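Local coordinates for aggregation suppressing protein (PDB 4ZJ9) that probably acts as a small heat shock protein chaperone that keeps stress-damaged proteins from aggregating, at residues A[73-86]-A[105-119]. Residues are numbered along the deposited sequence; the frame is centred on the assembly and turned at random.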
loop_
_atom_site.group_PDB
_atom_site.type_symbol
_atom_site.label_atom_id
_atom_site.label_comp_id
_atom_site.label_asym_id
_atom_site.label_seq_id
_atom_site.Cartn_x
_atom_site.Cartn_y
_atom_site.Cartn_z
ATOM N N ILE A 73 -3.979 -17.040 -3.099
ATOM C CA ILE A 73 -3.965 -17.127 -4.521
ATOM C C ILE A 73 -4.192 -18.577 -4.807
ATOM O O ILE A 73 -3.674 -19.443 -4.083
ATOM C CB ILE A 73 -2.670 -16.610 -5.193
ATOM C CG1 ILE A 73 -1.452 -17.382 -4.724
ATOM C CG2 ILE A 73 -2.398 -15.167 -4.814
ATOM C CD1 ILE A 73 -0.218 -17.075 -5.540
ATOM N N GLU A 74 -5.036 -18.842 -5.801
ATOM C CA GLU A 74 -5.300 -20.220 -6.189
ATOM C C GLU A 74 -5.692 -20.184 -7.651
ATOM O O GLU A 74 -6.262 -19.191 -8.142
ATOM C CB GLU A 74 -6.393 -20.854 -5.331
ATOM C CG GLU A 74 -7.799 -20.526 -5.813
ATOM C CD GLU A 74 -8.890 -20.844 -4.793
ATOM O OE1 GLU A 74 -8.856 -21.949 -4.188
ATOM O OE2 GLU A 74 -9.785 -19.975 -4.615
ATOM N N THR A 75 -5.317 -21.249 -8.348
ATOM C CA THR A 75 -5.661 -21.449 -9.759
ATOM C C THR A 75 -6.779 -22.518 -9.740
ATOM O O THR A 75 -6.610 -23.578 -9.186
ATOM C CB THR A 75 -4.404 -21.907 -10.534
ATOM O OG1 THR A 75 -3.653 -22.796 -9.699
ATOM C CG2 THR A 75 -3.451 -20.738 -10.839
ATOM N N VAL A 76 -7.937 -22.191 -10.277
ATOM C CA VAL A 76 -9.085 -23.058 -10.263
ATOM C C VAL A 76 -9.844 -22.955 -11.593
ATOM O O VAL A 76 -10.308 -21.884 -11.974
ATOM C CB VAL A 76 -9.972 -22.674 -9.080
ATOM C CG1 VAL A 76 -11.454 -22.856 -9.386
ATOM C CG2 VAL A 76 -9.555 -23.482 -7.871
ATOM N N GLY A 77 -9.983 -24.082 -12.296
ATOM C CA GLY A 77 -10.754 -24.128 -13.547
ATOM C C GLY A 77 -10.240 -23.123 -14.563
ATOM O O GLY A 77 -11.020 -22.476 -15.299
ATOM N N GLY A 78 -8.917 -22.977 -14.592
ATOM C CA GLY A 78 -8.294 -22.050 -15.533
ATOM C C GLY A 78 -8.301 -20.572 -15.143
ATOM O O GLY A 78 -7.784 -19.753 -15.888
ATOM N N ASN A 79 -8.928 -20.220 -14.020
ATOM C CA ASN A 79 -8.840 -18.841 -13.507
ATOM C C ASN A 79 -7.938 -18.733 -12.248
ATOM O O ASN A 79 -7.896 -19.612 -11.412
ATOM C CB ASN A 79 -10.250 -18.217 -13.319
ATOM C CG ASN A 79 -11.138 -18.386 -14.577
ATOM O OD1 ASN A 79 -10.786 -17.958 -15.682
ATOM N ND2 ASN A 79 -12.282 -19.027 -14.404
ATOM N N LEU A 80 -7.212 -17.619 -12.189
ATOM C CA LEU A 80 -6.374 -17.205 -11.056
ATOM C C LEU A 80 -7.239 -16.336 -10.201
ATOM O O LEU A 80 -7.752 -15.309 -10.689
ATOM C CB LEU A 80 -5.200 -16.362 -11.548
ATOM C CG LEU A 80 -4.380 -15.691 -10.441
ATOM C CD1 LEU A 80 -3.793 -16.739 -9.498
ATOM C CD2 LEU A 80 -3.288 -14.871 -11.074
ATOM N N ASN A 81 -7.369 -16.728 -8.930
ATOM C CA ASN A 81 -8.210 -16.045 -7.981
ATOM C C ASN A 81 -7.321 -15.551 -6.868
ATOM O O ASN A 81 -6.513 -16.319 -6.317
ATOM C CB ASN A 81 -9.299 -16.955 -7.435
ATOM C CG ASN A 81 -10.301 -17.357 -8.506
ATOM O OD1 ASN A 81 -10.755 -16.510 -9.336
ATOM N ND2 ASN A 81 -10.648 -18.644 -8.516
ATOM N N ILE A 82 -7.415 -14.266 -6.611
ATOM C CA ILE A 82 -6.685 -13.631 -5.534
ATOM C C ILE A 82 -7.718 -13.129 -4.540
ATOM O O ILE A 82 -8.513 -12.259 -4.860
ATOM C CB ILE A 82 -5.890 -12.405 -6.022
ATOM C CG1 ILE A 82 -5.083 -12.655 -7.302
ATOM C CG2 ILE A 82 -5.049 -11.811 -4.851
ATOM C CD1 ILE A 82 -3.970 -13.637 -7.182
ATOM N N THR A 83 -7.675 -13.641 -3.319
ATOM C CA THR A 83 -8.687 -13.326 -2.314
ATOM C C THR A 83 -8.058 -12.730 -1.090
ATOM O O THR A 83 -7.134 -13.284 -0.528
ATOM C CB THR A 83 -9.408 -14.602 -1.851
ATOM O OG1 THR A 83 -9.874 -15.303 -3.004
ATOM C CG2 THR A 83 -10.573 -14.262 -0.942
ATOM N N GLY A 84 -8.587 -11.618 -0.653
ATOM C CA GLY A 84 -8.181 -11.009 0.578
ATOM C C GLY A 84 -9.333 -11.104 1.528
ATOM O O GLY A 84 -10.450 -10.606 1.243
ATOM N N LYS A 85 -9.070 -11.745 2.663
ATOM C CA LYS A 85 -10.087 -11.887 3.683
ATOM C C LYS A 85 -9.502 -11.385 4.972
ATOM O O LYS A 85 -8.650 -12.032 5.594
ATOM C CB LYS A 85 -10.669 -13.310 3.815
ATOM C CG LYS A 85 -11.850 -13.514 2.853
ATOM C CD LYS A 85 -12.348 -14.956 2.887
ATOM C CE LYS A 85 -12.988 -15.412 1.574
ATOM N NZ LYS A 85 -13.194 -16.892 1.552
ATOM N N HIS A 86 -9.978 -10.188 5.302
ATOM C CA HIS A 86 -9.425 -9.393 6.356
ATOM C C HIS A 86 -9.973 -9.885 7.678
ATOM O O HIS A 86 -11.173 -10.175 7.877
ATOM C CB HIS A 86 -9.559 -7.853 6.115
ATOM C CG HIS A 86 -10.877 -7.282 6.510
ATOM N ND1 HIS A 86 -12.064 -7.667 5.928
ATOM C CD2 HIS A 86 -11.197 -6.350 7.436
ATOM C CE1 HIS A 86 -13.063 -7.009 6.485
ATOM N NE2 HIS A 86 -12.564 -6.202 7.405
ATOM N N ALA A 105 -11.039 -3.616 3.029
ATOM C CA ALA A 105 -12.209 -4.408 2.748
ATOM C C ALA A 105 -11.799 -5.646 1.982
ATOM O O ALA A 105 -10.914 -5.580 1.128
ATOM C CB ALA A 105 -13.189 -3.580 1.926
ATOM N N ASP A 106 -12.446 -6.761 2.298
ATOM C CA ASP A 106 -12.199 -8.033 1.635
ATOM C C ASP A 106 -12.456 -7.879 0.142
ATOM O O ASP A 106 -13.299 -7.070 -0.286
ATOM C CB ASP A 106 -13.116 -9.116 2.233
ATOM C CG ASP A 106 -12.815 -9.405 3.695
ATOM O OD1 ASP A 106 -11.845 -8.803 4.200
ATOM O OD2 ASP A 106 -13.497 -10.254 4.321
ATOM N N PHE A 107 -11.727 -8.640 -0.670
ATOM C CA PHE A 107 -11.865 -8.531 -2.113
ATOM C C PHE A 107 -11.595 -9.861 -2.789
ATOM O O PHE A 107 -11.102 -10.796 -2.164
ATOM C CB PHE A 107 -10.885 -7.504 -2.655
ATOM C CG PHE A 107 -9.443 -7.884 -2.454
ATOM C CD1 PHE A 107 -8.752 -7.495 -1.309
ATOM C CD2 PHE A 107 -8.765 -8.596 -3.430
ATOM C CE1 PHE A 107 -7.413 -7.825 -1.155
ATOM C CE2 PHE A 107 -7.431 -8.911 -3.283
ATOM C CZ PHE A 107 -6.771 -8.568 -2.117
ATOM N N GLN A 108 -11.945 -9.939 -4.058
ATOM C CA GLN A 108 -11.605 -11.051 -4.876
ATOM C C GLN A 108 -11.449 -10.565 -6.299
ATOM O O GLN A 108 -12.374 -9.985 -6.906
ATOM C CB GLN A 108 -12.630 -12.175 -4.792
ATOM C CG GLN A 108 -12.014 -13.485 -5.264
ATOM C CD GLN A 108 -12.965 -14.344 -6.045
ATOM O OE1 GLN A 108 -13.394 -13.964 -7.141
ATOM N NE2 GLN A 108 -13.304 -15.505 -5.491
ATOM N N LEU A 109 -10.235 -10.781 -6.800
ATOM C CA LEU A 109 -9.879 -10.495 -8.149
ATOM C C LEU A 109 -9.778 -11.836 -8.866
ATOM O O LEU A 109 -9.396 -12.794 -8.272
ATOM C CB LEU A 109 -8.573 -9.716 -8.189
ATOM C CG LEU A 109 -8.615 -8.368 -7.484
ATOM C CD1 LEU A 109 -7.263 -7.744 -7.655
ATOM C CD2 LEU A 109 -9.662 -7.433 -8.095
ATOM N N SER A 110 -10.173 -11.882 -10.136
ATOM C CA SER A 110 -10.176 -13.121 -10.957
ATOM C C SER A 110 -9.586 -12.835 -12.296
ATOM O O SER A 110 -9.911 -11.808 -12.929
ATOM C CB SER A 110 -11.595 -13.632 -11.103
ATOM O OG SER A 110 -11.947 -14.356 -9.929
ATOM N N PHE A 111 -8.635 -13.645 -12.709
ATOM C CA PHE A 111 -8.005 -13.458 -14.045
ATOM C C PHE A 111 -7.931 -14.762 -14.758
ATOM O O PHE A 111 -7.369 -15.728 -14.237
ATOM C CB PHE A 111 -6.596 -12.823 -13.936
ATOM C CG PHE A 111 -6.567 -11.548 -13.130
ATOM C CD1 PHE A 111 -6.489 -11.599 -11.738
ATOM C CD2 PHE A 111 -6.671 -10.307 -13.765
ATOM C CE1 PHE A 111 -6.494 -10.437 -10.987
ATOM C CE2 PHE A 111 -6.671 -9.138 -13.020
ATOM C CZ PHE A 111 -6.598 -9.200 -11.623
ATOM N N SER A 112 -8.522 -14.824 -15.949
ATOM C CA SER A 112 -8.456 -16.053 -16.766
ATOM C C SER A 112 -6.997 -16.232 -17.200
ATOM O O SER A 112 -6.323 -15.270 -17.573
ATOM C CB SER A 112 -9.395 -15.984 -17.996
ATOM O OG SER A 112 -10.157 -17.183 -18.067
ATOM N N LEU A 113 -6.482 -17.436 -17.037
ATOM C CA LEU A 113 -5.155 -17.756 -17.488
ATOM C C LEU A 113 -5.226 -18.376 -18.906
ATOM O O LEU A 113 -5.981 -19.298 -19.172
ATOM C CB LEU A 113 -4.501 -18.726 -16.557
ATOM C CG LEU A 113 -4.304 -18.248 -15.104
ATOM C CD1 LEU A 113 -3.712 -19.378 -14.278
ATOM C CD2 LEU A 113 -3.448 -16.999 -15.014
ATOM N N PRO A 114 -4.398 -17.883 -19.809
ATOM C CA PRO A 114 -4.323 -18.655 -21.028
ATOM C C PRO A 114 -3.889 -20.130 -20.779
ATOM O O PRO A 114 -3.102 -20.403 -19.888
ATOM C CB PRO A 114 -3.308 -17.872 -21.832
ATOM C CG PRO A 114 -2.461 -17.132 -20.847
ATOM C CD PRO A 114 -3.241 -16.989 -19.596
ATOM N N GLU A 115 -4.467 -21.084 -21.498
ATOM C CA GLU A 115 -3.994 -22.472 -21.428
ATOM C C GLU A 115 -2.694 -22.343 -22.200
ATOM O O GLU A 115 -2.738 -21.908 -23.359
ATOM C CB GLU A 115 -4.985 -23.457 -22.112
ATOM N N HIS A 116 -1.539 -22.695 -21.627
ATOM C CA HIS A 116 -1.376 -23.420 -20.374
ATOM C C HIS A 116 -0.404 -22.569 -19.553
ATOM O O HIS A 116 0.823 -22.745 -19.580
ATOM C CB HIS A 116 -0.811 -24.847 -20.600
ATOM C CG HIS A 116 -1.018 -25.393 -21.988
ATOM N ND1 HIS A 116 -0.202 -25.061 -23.049
ATOM C CD2 HIS A 116 -1.932 -26.264 -22.479
ATOM C CE1 HIS A 116 -0.618 -25.679 -24.136
ATOM N NE2 HIS A 116 -1.664 -26.418 -23.818
ATOM N N ALA A 117 -0.979 -21.608 -18.847
ATOM C CA ALA A 117 -0.206 -20.666 -18.040
ATOM C C ALA A 117 -0.175 -21.084 -16.580
ATOM O O ALA A 117 -1.104 -21.725 -16.073
ATOM C CB ALA A 117 -0.757 -19.250 -18.186
ATOM N N LYS A 118 0.917 -20.728 -15.904
ATOM C CA LYS A 118 1.125 -21.082 -14.489
ATOM C C LYS A 118 1.519 -19.828 -13.728
ATOM O O LYS A 118 2.224 -18.960 -14.267
ATOM C CB LYS A 118 2.263 -22.112 -14.301
ATOM N N VAL A 119 1.118 -19.788 -12.460
ATOM C CA VAL A 119 1.628 -18.759 -11.527
ATOM C C VAL A 119 2.925 -19.284 -10.923
ATOM O O VAL A 119 2.907 -20.319 -10.292
ATOM C CB VAL A 119 0.559 -18.225 -10.506
ATOM C CG1 VAL A 119 -0.666 -19.111 -10.434
ATOM C CG2 VAL A 119 1.170 -17.948 -9.127
#
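Leu80, Ile82 and Gly84 pair with Phe111, Leu109 and Phe107 through two backbone hydrogen bonds each, joining strands 79-84 and 107-112 as antiparallel neighbours in one sheet of the alpha-crystallin beta sandwich. How such a sheet divides polar from apolar is plain here. On the face carrying Asn79, Asn81 and Thr83, the side-chain oxygen of each asparagine accepts a hydrogen bond from a serine hydroxyl of the facing strand: Ser110 OG reaches Asn81 OD1 at 2.5 Å, and Ser112 OG meets Asn79 OD1 at 2.6 Å, almost in line with the amide C=O (176°). The other face turns inward. Leu80 sets CB against Leu113 CD2 (3.9 Å), while its CG, anti to the backbone N (chi1 171°), carries CD1 toward Val119 CG1 at a distance of 4.0 Å. Val119 already belongs to the opposing sheet, where Ile133 and Leu129 of strand 128-134 touch Leu80 and Ile82 respectively. Beside Leu113, Thr75 CG2 presses tightly on Val119 CG1 at 3.3 Å. At the far end Trp66 meets Phe107 edge-to-face. With CG between its backbone N and carbonyl carbon (chi1 64°), the Phe107 ring lies with one face over the facing strand, where Gly84 CA makes a CH-pi contact 4.0 Å from the ring centroid.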